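Local atomic coordinates of bifunctional GH43-CE protein (Bacteroides eggerthii, PDB entry 6MLY), a protein that probably cleaves xylan-derived substrates with a family 43 glycoside hydrolase domain and also carries a carbohydrate esterase domain of the alpha/beta-hydrolase type. Residues 73-78 / 335-340; 147-152 / 204-209; 247-252 / 264-269; 314-319 / 507-512; 719-724 / 754-759. All blocks are in the same frame, centred on the assembly; numbering follows the deposited sequence.

Contact 1 of 5, residues 73-78 / 335-340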
# COMPACT_ATOMS: atom_id res chain seq x y z
N TYR A 73 -2.61 -29.65 6.56
CA TYR A 73 -1.89 -30.31 5.46
C TYR A 73 -0.79 -29.40 4.92
O TYR A 73 -0.76 -28.22 5.23
CB TYR A 73 -2.87 -30.73 4.35
CG TYR A 73 -3.51 -29.60 3.59
CD1 TYR A 73 -2.83 -28.94 2.56
CD2 TYR A 73 -4.81 -29.20 3.86
CE1 TYR A 73 -3.43 -27.91 1.85
CE2 TYR A 73 -5.41 -28.17 3.16
CZ TYR A 73 -4.72 -27.52 2.15
OH TYR A 73 -5.33 -26.52 1.47
N ASP A 74 0.10 -29.99 4.11
CA ASP A 74 1.25 -29.35 3.50
C ASP A 74 0.87 -28.85 2.10
O ASP A 74 0.94 -27.65 1.82
CB ASP A 74 2.45 -30.30 3.44
CG ASP A 74 3.58 -29.94 4.38
OD1 ASP A 74 3.65 -30.54 5.48
OD2 ASP A 74 4.41 -29.07 3.99
N THR A 75 0.50 -29.79 1.22
CA THR A 75 -0.07 -29.48 -0.10
C THR A 75 -1.43 -30.18 -0.22
O THR A 75 -1.65 -31.25 0.35
CB THR A 75 0.90 -29.87 -1.23
OG1 THR A 75 1.38 -31.19 -1.01
CG2 THR A 75 2.09 -28.94 -1.34
N LEU A 76 -2.33 -29.54 -0.97
CA LEU A 76 -3.72 -29.96 -1.11
C LEU A 76 -3.83 -31.05 -2.18
O LEU A 76 -4.44 -32.09 -1.96
CB LEU A 76 -4.54 -28.72 -1.47
CG LEU A 76 -6.01 -28.93 -1.82
CD1 LEU A 76 -6.72 -29.81 -0.79
CD2 LEU A 76 -6.71 -27.59 -1.96
N ALA A 77 -3.22 -30.80 -3.35
CA ALA A 77 -3.24 -31.74 -4.46
C ALA A 77 -2.12 -31.42 -5.46
O ALA A 77 -1.68 -30.27 -5.58
CB ALA A 77 -4.60 -31.71 -5.13
N ASN A 78 -1.69 -32.46 -6.19
CA ASN A 78 -0.64 -32.38 -7.19
C ASN A 78 -1.28 -32.23 -8.57
O ASN A 78 -1.17 -33.14 -9.40
CB ASN A 78 0.28 -33.60 -7.10
CG ASN A 78 1.53 -33.48 -7.94
OD1 ASN A 78 2.02 -32.38 -8.20
ND2 ASN A 78 2.08 -34.61 -8.36
N ASN A 335 2.88 -19.26 -1.64
CA ASN A 335 1.80 -19.04 -2.61
C ASN A 335 1.73 -20.27 -3.52
O ASN A 335 2.65 -20.51 -4.31
CB ASN A 335 2.04 -17.77 -3.43
CG ASN A 335 1.04 -17.58 -4.55
OD1 ASN A 335 -0.13 -17.92 -4.42
ND2 ASN A 335 1.51 -17.00 -5.65
N HIS A 336 0.64 -21.05 -3.39
CA HIS A 336 0.46 -22.31 -4.11
C HIS A 336 1.55 -23.30 -3.68
O HIS A 336 2.33 -23.00 -2.77
CB HIS A 336 0.42 -22.07 -5.63
CG HIS A 336 -0.89 -21.60 -6.16
ND1 HIS A 336 -1.41 -20.36 -5.86
CD2 HIS A 336 -1.77 -22.19 -6.99
CE1 HIS A 336 -2.57 -20.21 -6.47
NE2 HIS A 336 -2.81 -21.32 -7.17
N ASN A 337 1.57 -24.47 -4.32
CA ASN A 337 2.50 -25.54 -3.97
C ASN A 337 3.93 -25.11 -4.26
O ASN A 337 4.27 -24.80 -5.40
CB ASN A 337 2.19 -26.84 -4.70
CG ASN A 337 0.93 -27.50 -4.20
OD1 ASN A 337 0.32 -27.02 -3.25
ND2 ASN A 337 0.54 -28.60 -4.82
N PRO A 338 4.82 -25.12 -3.24
CA PRO A 338 6.22 -24.76 -3.45
C PRO A 338 6.95 -25.84 -4.26
O PRO A 338 6.55 -27.00 -4.22
CB PRO A 338 6.80 -24.68 -2.03
CG PRO A 338 5.93 -25.61 -1.22
CD PRO A 338 4.55 -25.49 -1.84
N ASP A 339 7.99 -25.43 -5.00
CA ASP A 339 8.97 -26.35 -5.55
C ASP A 339 10.11 -26.44 -4.53
O ASP A 339 10.97 -25.57 -4.46
CB ASP A 339 9.43 -25.90 -6.94
CG ASP A 339 10.38 -26.86 -7.64
OD1 ASP A 339 10.80 -27.85 -7.00
OD2 ASP A 339 10.70 -26.61 -8.82
N ASN A 340 10.10 -27.52 -3.72
CA ASN A 340 10.96 -27.65 -2.54
C ASN A 340 12.41 -27.94 -2.94
O ASN A 340 13.30 -27.94 -2.09
CB ASN A 340 10.42 -28.71 -1.57
CG ASN A 340 9.14 -28.29 -0.88
OD1 ASN A 340 8.95 -27.12 -0.58
ND2 ASN A 340 8.26 -29.24 -0.62
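Asn337 reaches across from residues 335-340 to lie against Thr75 and to hydrogen-bond Ala77. From CB outward, each atom of its side chain meets Thr75. Asn337 CB sits 4.0 Å from Thr75 CG2, a loose van der Waals contact. Asn337 CG, anti to the carbonyl carbon and beside the backbone N (chi1 -72°), lies 3.4 Å from Thr75 CG2. At the tip the amide divides its work. Asn337 OD1 leans on apolar surface, 3.2 Å from Thr75 CG2 and 3.5 Å from Thr75 CB, with the two side chains crossing at about a right angle. ND2 goes the other way and donates to Ala77 O at 2.9 Å. That bond is bent, with 131° at the hydrogen, and the nitrogen stands above the Ala77 carbonyl plane, 37° out of it. ND2 has a second acceptor in Asn83 OD1, so two oxygens hold the amide and restrict its rotation. Pro338 adds a light touch, its CD 4.3 Å from Thr75 CG2, and Ser52 lies against both Thr75 and Pro338. Residues 73-78 follow strand 66-71, at the end of the first blade of the glycosidase, while 335-340 leave strand 333-335. The arrangement is a small polar interdomain contact of two loops, joining the five-bladed beta-propeller of a GH43 enzyme to its C-terminal concanavalin A-like beta-sandwich.

Contact 2 of 5, residues 147-152 / 204-209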
# COMPACT_ATOMS: atom_id res chain seq x y z
N PHE A 147 -20.96 -32.50 13.41
CA PHE A 147 -21.34 -32.46 14.82
C PHE A 147 -21.55 -33.88 15.36
O PHE A 147 -22.24 -34.68 14.73
CB PHE A 147 -22.62 -31.64 14.99
CG PHE A 147 -23.01 -31.36 16.42
CD1 PHE A 147 -23.81 -32.25 17.13
CD2 PHE A 147 -22.58 -30.21 17.06
CE1 PHE A 147 -24.17 -31.99 18.44
CE2 PHE A 147 -22.95 -29.95 18.37
CZ PHE A 147 -23.73 -30.84 19.06
N PHE A 148 -20.98 -34.15 16.54
CA PHE A 148 -21.19 -35.40 17.30
C PHE A 148 -22.37 -35.22 18.27
O PHE A 148 -22.28 -34.42 19.20
CB PHE A 148 -19.95 -35.78 18.10
CG PHE A 148 -18.69 -35.90 17.28
CD1 PHE A 148 -18.35 -37.10 16.68
CD2 PHE A 148 -17.85 -34.81 17.10
CE1 PHE A 148 -17.20 -37.22 15.92
CE2 PHE A 148 -16.70 -34.93 16.34
CZ PHE A 148 -16.37 -36.13 15.76
N ASP A 149 -23.45 -35.97 18.04
CA ASP A 149 -24.65 -35.91 18.88
C ASP A 149 -24.58 -37.01 19.94
O ASP A 149 -23.87 -38.01 19.80
CB ASP A 149 -25.93 -36.03 18.04
CG ASP A 149 -27.14 -35.38 18.67
OD1 ASP A 149 -26.97 -34.38 19.39
OD2 ASP A 149 -28.26 -35.90 18.46
N GLU A 150 -25.36 -36.80 21.01
CA GLU A 150 -25.40 -37.73 22.15
C GLU A 150 -26.36 -38.89 21.85
O GLU A 150 -26.47 -39.80 22.66
CB GLU A 150 -25.77 -37.02 23.46
CG GLU A 150 -26.31 -35.61 23.29
CD GLU A 150 -26.62 -34.89 24.59
OE1 GLU A 150 -27.43 -35.42 25.37
OE2 GLU A 150 -26.04 -33.81 24.83
N ASP A 151 -27.02 -38.87 20.68
CA ASP A 151 -27.75 -40.03 20.17
C ASP A 151 -26.77 -41.01 19.49
O ASP A 151 -27.14 -42.13 19.16
CB ASP A 151 -28.91 -39.61 19.25
CG ASP A 151 -28.52 -39.15 17.86
OD1 ASP A 151 -27.33 -39.23 17.51
OD2 ASP A 151 -29.43 -38.73 17.12
N GLY A 152 -25.52 -40.56 19.27
CA GLY A 152 -24.41 -41.44 18.86
C GLY A 152 -24.19 -41.48 17.35
O GLY A 152 -23.49 -42.37 16.86
N LEU A 204 -22.83 -25.23 13.90
CA LEU A 204 -23.82 -25.76 14.84
C LEU A 204 -23.18 -25.90 16.23
O LEU A 204 -22.06 -26.40 16.37
CB LEU A 204 -24.34 -27.11 14.34
CG LEU A 204 -25.46 -27.73 15.18
CD1 LEU A 204 -26.65 -26.79 15.29
CD2 LEU A 204 -25.89 -29.07 14.61
N PHE A 205 -23.93 -25.46 17.25
CA PHE A 205 -23.58 -25.61 18.65
C PHE A 205 -24.84 -26.02 19.44
O PHE A 205 -25.89 -25.37 19.33
CB PHE A 205 -22.98 -24.31 19.20
CG PHE A 205 -21.69 -23.92 18.54
CD1 PHE A 205 -20.47 -24.25 19.11
CD2 PHE A 205 -21.69 -23.26 17.32
CE1 PHE A 205 -19.28 -23.91 18.49
CE2 PHE A 205 -20.50 -22.93 16.70
CZ PHE A 205 -19.30 -23.25 17.29
N LYS A 206 -24.72 -27.11 20.21
CA LYS A 206 -25.72 -27.48 21.18
C LYS A 206 -25.30 -26.91 22.55
O LYS A 206 -24.22 -27.23 23.04
CB LYS A 206 -25.88 -29.00 21.22
CG LYS A 206 -27.11 -29.51 21.95
CD LYS A 206 -27.16 -31.01 22.04
CE LYS A 206 -28.37 -31.52 22.80
NZ LYS A 206 -28.51 -32.98 22.66
N VAL A 207 -26.15 -26.05 23.12
CA VAL A 207 -25.93 -25.47 24.42
C VAL A 207 -27.19 -25.65 25.25
O VAL A 207 -28.28 -25.25 24.83
CB VAL A 207 -25.56 -23.97 24.34
CG1 VAL A 207 -25.48 -23.34 25.72
CG2 VAL A 207 -24.27 -23.75 23.57
N ASN A 208 -27.03 -26.25 26.44
CA ASN A 208 -28.07 -26.28 27.44
C ASN A 208 -29.29 -27.03 26.89
O ASN A 208 -30.43 -26.62 27.10
CB ASN A 208 -28.41 -24.85 27.89
CG ASN A 208 -28.88 -24.77 29.32
OD1 ASN A 208 -28.37 -25.48 30.18
ND2 ASN A 208 -29.85 -23.90 29.58
N GLY A 209 -29.02 -28.12 26.15
CA GLY A 209 -30.07 -28.94 25.54
C GLY A 209 -30.96 -28.16 24.59
O GLY A 209 -32.17 -28.37 24.58
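The Phe147 ring packs against the backbone and side chains of residues 204-206, joining the third and fourth blades of the GH43 beta-propeller. Phe147 CZ rests 3.6 Å from Lys206 CB. Phe147 CD2 lies 3.9 Å from Leu204 O. Nearer the root of the ring, Phe147 CG is 4.1 Å from Leu204 CD2. With CG anti to the backbone N (chi1 -172°), the Phe147 side chain reaches the 204-206 strand and crosses those of Leu204 and Lys206 at about a right angle. Arg101 also touches Phe147 and hydrogen-bonds Leu204 O, tying the second blade into the same spot.

Beyond the ring the contact turns ionic. Asp149 opens a type I turn to Gly152, and Glu150 within it also faces Lys206. Lys206, extended along its whole length, carries its ammonium to both acids. The link to Asp149 is long, Asp149 OD1 to Lys206 NZ 3.9 Å, but Tyr211 OH hydrogen-bonds both of those atoms and bridges them. Negative charge on both carboxylates would favour a charged lysine in this network at the protein surface. The shorter salt bridge runs from Lys206 NZ to Glu150 OE2, at 3.4 Å.

Contact 3 of 5, residues 247-252 / 264-269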
# COMPACT_ATOMS: atom_id res chain seq x y z
N ARG A 247 -22.00 -3.29 11.24
CA ARG A 247 -20.85 -3.12 10.33
C ARG A 247 -20.59 -4.41 9.53
O ARG A 247 -19.45 -4.68 9.13
CB ARG A 247 -19.61 -2.69 11.13
CG ARG A 247 -19.68 -1.26 11.65
CD ARG A 247 -18.55 -0.95 12.62
NE ARG A 247 -18.80 -1.49 13.95
CZ ARG A 247 -17.98 -1.34 14.98
NH1 ARG A 247 -16.84 -0.68 14.83
NH2 ARG A 247 -18.29 -1.86 16.15
N GLY A 248 -21.66 -5.19 9.27
CA GLY A 248 -21.59 -6.45 8.51
C GLY A 248 -20.61 -7.46 9.11
O GLY A 248 -20.11 -8.36 8.39
N ILE A 249 -20.35 -7.32 10.43
CA ILE A 249 -19.48 -8.23 11.20
C ILE A 249 -20.26 -9.53 11.44
O ILE A 249 -20.99 -9.64 12.42
CB ILE A 249 -19.03 -7.59 12.53
CG1 ILE A 249 -18.30 -6.26 12.32
CG2 ILE A 249 -18.20 -8.57 13.35
CD1 ILE A 249 -18.24 -5.40 13.56
N ALA A 250 -20.08 -10.51 10.55
CA ALA A 250 -20.91 -11.69 10.51
C ALA A 250 -20.06 -12.95 10.33
O ALA A 250 -18.85 -12.86 10.05
CB ALA A 250 -21.92 -11.56 9.39
N GLN A 251 -20.71 -14.10 10.51
CA GLN A 251 -20.17 -15.44 10.32
C GLN A 251 -19.27 -15.82 11.49
O GLN A 251 -18.29 -15.14 11.78
CB GLN A 251 -19.41 -15.57 9.00
CG GLN A 251 -18.73 -16.92 8.84
CD GLN A 251 -18.32 -17.19 7.41
OE1 GLN A 251 -18.34 -16.31 6.56
NE2 GLN A 251 -17.94 -18.43 7.14
N GLY A 252 -19.61 -16.96 12.12
CA GLY A 252 -18.92 -17.51 13.27
C GLY A 252 -19.84 -18.40 14.09
O GLY A 252 -20.83 -18.92 13.58
N ALA A 264 -19.26 -14.34 20.94
CA ALA A 264 -19.46 -14.74 19.55
C ALA A 264 -18.22 -14.37 18.75
O ALA A 264 -17.90 -13.19 18.64
CB ALA A 264 -20.68 -14.05 18.99
N TYR A 265 -17.52 -15.37 18.21
CA TYR A 265 -16.37 -15.12 17.33
C TYR A 265 -16.90 -14.91 15.91
O TYR A 265 -17.62 -15.76 15.39
CB TYR A 265 -15.32 -16.23 17.44
CG TYR A 265 -15.75 -17.60 17.00
CD1 TYR A 265 -15.62 -18.01 15.68
CD2 TYR A 265 -16.26 -18.51 17.91
CE1 TYR A 265 -16.00 -19.28 15.28
CE2 TYR A 265 -16.65 -19.78 17.53
CZ TYR A 265 -16.52 -20.17 16.21
OH TYR A 265 -16.89 -21.43 15.83
N LEU A 266 -16.56 -13.74 15.33
CA LEU A 266 -17.03 -13.26 14.02
C LEU A 266 -15.90 -12.51 13.32
O LEU A 266 -14.84 -12.29 13.91
CB LEU A 266 -18.23 -12.33 14.22
CG LEU A 266 -19.38 -12.86 15.08
CD1 LEU A 266 -20.26 -11.71 15.55
CD2 LEU A 266 -20.21 -13.88 14.31
N PHE A 267 -16.13 -12.07 12.08
CA PHE A 267 -15.15 -11.26 11.34
C PHE A 267 -15.83 -10.20 10.47
O PHE A 267 -16.96 -10.39 10.00
CB PHE A 267 -14.23 -12.15 10.50
CG PHE A 267 -14.86 -12.81 9.30
CD1 PHE A 267 -15.03 -12.11 8.11
CD2 PHE A 267 -15.26 -14.13 9.34
CE1 PHE A 267 -15.60 -12.71 7.00
CE2 PHE A 267 -15.83 -14.74 8.23
CZ PHE A 267 -16.00 -14.03 7.06
N GLU A 268 -15.10 -9.09 10.26
CA GLU A 268 -15.48 -7.96 9.39
C GLU A 268 -14.63 -8.02 8.11
O GLU A 268 -13.55 -8.61 8.12
CB GLU A 268 -15.23 -6.64 10.12
CG GLU A 268 -15.98 -5.45 9.54
CD GLU A 268 -15.44 -4.08 9.97
OE1 GLU A 268 -14.30 -4.03 10.48
OE2 GLU A 268 -16.16 -3.07 9.78
N ASP A 269 -15.12 -7.40 7.03
CA ASP A 269 -14.31 -7.10 5.85
C ASP A 269 -13.72 -5.70 6.01
O ASP A 269 -14.39 -4.72 5.68
CB ASP A 269 -15.12 -7.23 4.56
CG ASP A 269 -15.70 -8.61 4.33
OD1 ASP A 269 -15.17 -9.57 4.92
OD2 ASP A 269 -16.69 -8.72 3.58
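Ala250 and Phe267 form an antiparallel hydrogen-bonded pair in the beta hairpin of strands 250-256 and 262-269, part of the fifth blade of the GH43 propeller. Ala250 N donates to Phe267 O at 3.2 Å. The return bond, Phe267 N to Ala250 O, is weak at 3.5 Å. Phe267 CG stands between its backbone N and carbonyl carbon (chi1 71°), and the ring turns back over its partner strand, with Ala250 O 3.8 Å above the ring plane over its centre. Gln251 OE1 comes to the edge of the same ring, 3.3 Å from Phe267 CZ, the amide and ring planes standing 44° apart.

Just before Ala250, Ile249 splits its branches: CG2 meets Leu266 CB at 3.9 Å, while CG1 rests on Glu268 CG at 3.7 Å. Asp32 touches both Gln251 and Phe267 from a loop. The Gln251 side chain is about 5 Å from that of Asp143, predicted to tune and orient the catalytic proton donor, which puts this end of the hairpin beside the probable active site. Toward Gly252, the Tyr265 OH hydrogen-bonds Gln203 OE1 and Met35 N, and one face of its ring lies under Gly252 C, 4.1 Å from Tyr265 CE1.

Contact 4 of 5, residues 314-319 / 507-512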
# COMPACT_ATOMS: atom_id res chain seq x y z
N VAL A 314 2.55 -13.22 12.83
CA VAL A 314 3.66 -12.76 11.97
C VAL A 314 4.90 -12.59 12.85
O VAL A 314 4.81 -12.06 13.95
CB VAL A 314 3.33 -11.45 11.24
CG1 VAL A 314 2.23 -11.63 10.20
CG2 VAL A 314 2.96 -10.33 12.21
N ALA A 315 6.06 -13.05 12.35
CA ALA A 315 7.31 -12.92 13.08
C ALA A 315 8.46 -12.64 12.11
O ALA A 315 8.39 -13.01 10.93
CB ALA A 315 7.57 -14.17 13.88
N SER A 316 9.50 -11.95 12.61
CA SER A 316 10.78 -11.77 11.89
C SER A 316 11.49 -13.12 11.80
O SER A 316 11.23 -14.01 12.62
CB SER A 316 11.65 -10.75 12.57
OG SER A 316 11.00 -9.49 12.65
N ASP A 317 12.39 -13.27 10.82
CA ASP A 317 13.18 -14.49 10.65
C ASP A 317 14.60 -14.12 10.21
O ASP A 317 14.79 -13.54 9.15
CB ASP A 317 12.55 -15.44 9.62
CG ASP A 317 12.89 -16.91 9.83
OD1 ASP A 317 13.80 -17.21 10.63
OD2 ASP A 317 12.22 -17.75 9.20
N ASP A 318 15.58 -14.48 11.05
CA ASP A 318 17.00 -14.24 10.78
C ASP A 318 17.56 -15.33 9.85
O ASP A 318 18.72 -15.26 9.44
CB ASP A 318 17.80 -14.13 12.09
CG ASP A 318 17.80 -15.39 12.95
OD1 ASP A 318 17.05 -16.33 12.63
OD2 ASP A 318 18.56 -15.42 13.93
N PHE A 319 16.72 -16.34 9.56
CA PHE A 319 17.04 -17.49 8.70
C PHE A 319 18.25 -18.25 9.27
O PHE A 319 19.04 -18.84 8.53
CB PHE A 319 17.21 -17.05 7.25
CG PHE A 319 15.92 -16.60 6.60
CD1 PHE A 319 14.85 -17.48 6.47
CD2 PHE A 319 15.76 -15.31 6.13
CE1 PHE A 319 13.67 -17.07 5.88
CE2 PHE A 319 14.58 -14.90 5.54
CZ PHE A 319 13.53 -15.78 5.42
N TYR A 507 17.58 -11.96 6.12
CA TYR A 507 16.50 -11.88 7.10
C TYR A 507 15.22 -11.32 6.46
O TYR A 507 15.24 -10.73 5.39
CB TYR A 507 16.93 -11.02 8.31
CG TYR A 507 17.08 -9.54 8.05
CD1 TYR A 507 15.98 -8.69 8.07
CD2 TYR A 507 18.32 -8.98 7.81
CE1 TYR A 507 16.11 -7.33 7.85
CE2 TYR A 507 18.47 -7.62 7.58
CZ TYR A 507 17.36 -6.79 7.60
OH TYR A 507 17.51 -5.45 7.37
N PHE A 508 14.10 -11.57 7.15
CA PHE A 508 12.87 -10.80 7.00
C PHE A 508 12.55 -10.20 8.37
O PHE A 508 12.72 -10.85 9.38
CB PHE A 508 11.72 -11.66 6.47
CG PHE A 508 10.37 -11.00 6.50
CD1 PHE A 508 9.89 -10.29 5.41
CD2 PHE A 508 9.57 -11.08 7.63
CE1 PHE A 508 8.65 -9.68 5.44
CE2 PHE A 508 8.32 -10.47 7.66
CZ PHE A 508 7.87 -9.77 6.57
N LYS A 509 12.11 -8.94 8.37
CA LYS A 509 11.82 -8.22 9.60
C LYS A 509 10.45 -7.55 9.44
O LYS A 509 10.18 -6.97 8.39
CB LYS A 509 12.92 -7.19 9.89
CG LYS A 509 13.31 -7.06 11.35
CD LYS A 509 12.90 -5.75 11.99
CE LYS A 509 13.80 -4.60 11.59
NZ LYS A 509 13.57 -3.43 12.46
N ILE A 510 9.62 -7.66 10.48
CA ILE A 510 8.28 -7.08 10.48
C ILE A 510 8.03 -6.42 11.84
O ILE A 510 8.38 -6.97 12.89
CB ILE A 510 7.21 -8.13 10.14
CG1 ILE A 510 5.84 -7.48 9.91
CG2 ILE A 510 7.14 -9.22 11.21
CD1 ILE A 510 4.81 -8.40 9.31
N GLU A 511 7.39 -5.24 11.79
CA GLU A 511 7.13 -4.41 12.96
C GLU A 511 5.76 -3.72 12.78
O GLU A 511 5.34 -3.44 11.66
CB GLU A 511 8.27 -3.41 13.15
CG GLU A 511 8.69 -2.71 11.87
CD GLU A 511 10.07 -2.05 11.89
OE1 GLU A 511 10.82 -2.29 12.86
OE2 GLU A 511 10.38 -1.31 10.94
N ASP A 512 5.09 -3.48 13.91
CA ASP A 512 3.74 -2.88 13.94
C ASP A 512 3.86 -1.36 14.05
O ASP A 512 2.85 -0.66 14.22
CB ASP A 512 2.88 -3.47 15.06
CG ASP A 512 3.53 -3.47 16.44
OD1 ASP A 512 4.00 -2.39 16.88
OD2 ASP A 512 3.56 -4.55 17.06
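Asp317 N donates to Phe508 O at 2.8 Å, nearly straight at 165°, and Phe508 N answers to Asp317 O at 2.9 Å. These two bonds make a single antiparallel hydrogen-bonded pair between residues 314-319 and strand 502-511. Two residues on along that strand, Ile510 N donates to the Ser316 hydroxyl, OG, at 3.2 Å, where a main-chain carbonyl would be the usual acceptor. On the buried side Val314 CB meets Ile510 CD1 at 3.9 Å, the side chains crossing at about a right angle, and the Phe319 ring brings CE2 to 4.4 Å from Phe508 CB. Asp317 OD1 accepts from Phe319 N, an Asx turn, and also pairs with Arg321, while OD2 takes Trp332 NE1. A buried carboxylate so well supplied with donors probably stays ionised. The chemistry implies that residues 314-319 are fastened mainly by main-chain bonds to strand 502-511 of the concanavalin A-like domain, with the Asx turn of Asp317 at the bend that follows.

Contact 5 of 5, residues 719-724 / 754-759. With NA (sodium ion), chain H.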
# COMPACT_ATOMS: atom_id res chain seq x y z
N THR A 719 3.81 40.97 -14.17
CA THR A 719 2.74 41.91 -13.84
C THR A 719 2.74 42.27 -12.34
O THR A 719 2.50 43.42 -12.00
CB THR A 719 1.37 41.33 -14.24
OG1 THR A 719 1.43 41.05 -15.64
CG2 THR A 719 0.20 42.24 -13.95
N TYR A 720 3.01 41.30 -11.46
CA TYR A 720 2.69 41.40 -10.03
C TYR A 720 3.95 41.58 -9.17
O TYR A 720 3.88 41.39 -7.95
CB TYR A 720 1.92 40.15 -9.60
CG TYR A 720 0.75 39.78 -10.48
CD1 TYR A 720 -0.49 40.37 -10.31
CD2 TYR A 720 0.88 38.86 -11.50
CE1 TYR A 720 -1.57 40.06 -11.12
CE2 TYR A 720 -0.18 38.53 -12.33
CZ TYR A 720 -1.41 39.13 -12.14
OH TYR A 720 -2.48 38.83 -12.93
N ILE A 721 5.09 41.96 -9.78
CA ILE A 721 6.37 42.11 -9.06
C ILE A 721 6.38 43.42 -8.27
O ILE A 721 6.03 44.49 -8.79
CB ILE A 721 7.58 42.07 -10.02
CG1 ILE A 721 7.65 40.77 -10.83
CG2 ILE A 721 8.87 42.31 -9.25
CD1 ILE A 721 8.70 40.81 -11.93
N ASP A 722 6.85 43.35 -7.02
CA ASP A 722 7.01 44.50 -6.16
C ASP A 722 8.19 44.23 -5.22
O ASP A 722 8.79 43.16 -5.28
CB ASP A 722 5.69 44.83 -5.45
CG ASP A 722 5.36 43.90 -4.30
OD1 ASP A 722 4.47 43.03 -4.47
OD2 ASP A 722 5.99 44.07 -3.23
N LYS A 723 8.49 45.19 -4.34
CA LYS A 723 9.71 45.19 -3.52
C LYS A 723 9.62 44.12 -2.42
O LYS A 723 10.64 43.59 -1.98
CB LYS A 723 9.95 46.57 -2.89
CG LYS A 723 9.56 47.79 -3.73
CD LYS A 723 10.44 48.02 -4.94
CE LYS A 723 9.91 49.09 -5.88
NZ LYS A 723 10.92 49.52 -6.87
N ASN A 724 8.38 43.80 -1.99
CA ASN A 724 8.12 42.98 -0.80
C ASN A 724 7.71 41.55 -1.18
O ASN A 724 7.36 40.75 -0.31
CB ASN A 724 7.07 43.65 0.09
CG ASN A 724 7.43 45.08 0.43
OD1 ASN A 724 6.64 46.00 0.23
ND2 ASN A 724 8.64 45.28 0.92
N GLN A 754 13.67 45.38 -8.92
CA GLN A 754 12.97 45.64 -7.66
C GLN A 754 13.60 44.80 -6.54
O GLN A 754 13.05 44.72 -5.45
CB GLN A 754 11.47 45.40 -7.87
CG GLN A 754 10.97 45.97 -9.20
CD GLN A 754 9.71 46.79 -9.10
OE1 GLN A 754 8.75 46.42 -8.44
NE2 GLN A 754 9.72 47.93 -9.78
N GLY A 755 14.76 44.21 -6.81
CA GLY A 755 15.67 43.67 -5.81
C GLY A 755 15.36 42.23 -5.45
O GLY A 755 15.89 41.71 -4.46
N ARG A 756 14.52 41.58 -6.26
CA ARG A 756 13.93 40.28 -5.94
C ARG A 756 14.85 39.14 -6.39
O ARG A 756 15.00 38.16 -5.68
CB ARG A 756 12.54 40.16 -6.59
CG ARG A 756 11.53 41.16 -6.06
CD ARG A 756 11.41 41.12 -4.55
NE ARG A 756 12.43 41.93 -3.88
CZ ARG A 756 12.89 41.72 -2.65
NH1 ARG A 756 12.44 40.71 -1.94
NH2 ARG A 756 13.81 42.53 -2.14
N LEU A 757 15.47 39.29 -7.57
CA LEU A 757 16.36 38.26 -8.09
C LEU A 757 17.57 38.10 -7.17
O LEU A 757 18.34 39.04 -6.95
CB LEU A 757 16.80 38.65 -9.51
CG LEU A 757 17.55 37.56 -10.27
CD1 LEU A 757 16.62 36.42 -10.63
CD2 LEU A 757 18.22 38.13 -11.51
N GLU A 758 17.71 36.88 -6.61
CA GLU A 758 18.90 36.45 -5.89
C GLU A 758 20.01 36.11 -6.89
O GLU A 758 21.17 36.49 -6.69
CB GLU A 758 18.58 35.24 -5.00
CG GLU A 758 19.80 34.50 -4.45
CD GLU A 758 20.25 34.88 -3.05
OE1 GLU A 758 19.58 35.72 -2.41
OE2 GLU A 758 21.27 34.31 -2.59
N GLU A 759 19.65 35.39 -7.96
CA GLU A 759 20.62 34.86 -8.90
C GLU A 759 19.91 34.37 -10.17
O GLU A 759 18.91 33.67 -10.09
CB GLU A 759 21.38 33.71 -8.24
CG GLU A 759 22.67 33.32 -8.94
CD GLU A 759 23.41 32.19 -8.25
OE1 GLU A 759 22.92 31.71 -7.20
OE2 GLU A 759 24.48 31.79 -8.76
NA NA H . 3.19 41.38 -5.80
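Arg756 lays one face of its guanidinium against Lys723 O, which sits 3.0 Å above the plane over its centre. The N-H groups therefore do not serve that oxygen. Arg756 NE instead donates to Gln754 O at 3.3 Å, close to the guanidinium plane, and NH1 reaches Asp725 O. The Arg756 chain is bent at chi2 and chi3, and its CD passes 3.4 Å from Asp722 O. Lys723 and Gln754 cross obliquely, with Lys723 CD 4.1 Å from Gln754 CB.

In the alpha/beta-hydrolase domain here, Gly755, with positive phi, ends helix 741-752 in a Schellman motif, and the chain then runs into strand 757-763. Ile721 packs on that helix at Ala750 and Leu751.

Residues 719-724 also hold a sodium ion, bound by Tyr720 O at 2.3 Å and Asp722 OD1 at 2.5 Å, with Thr639 and Asp725 completing the site. The other oxygen, Asp722 OD2, accepts from Asn724 N at 2.7 Å in an Asx turn.

In the fold
The five contacts run through three domains. Contacts 2 and 3 come in series within the propeller, their centres 24 Å apart, and touch where Phe205 CZ packs 3.4 Å from Tyr265 OH, linking the fourth blade to the fifth. Contact 1 spans the chain around both, from the first blade to the beta-sandwich. Contact 4 lies in that sandwich, its centre 23 Å from that of contact 1, and their segments alternate along the sequence: the sandwich half of contact 1 falls between those of contact 4, its other half in the propeller. Contact 5 stands apart in the esterase-type domain, centres 55 Å from contact 4 and 86 Å from contact 2, consistent with two separate catalytic units.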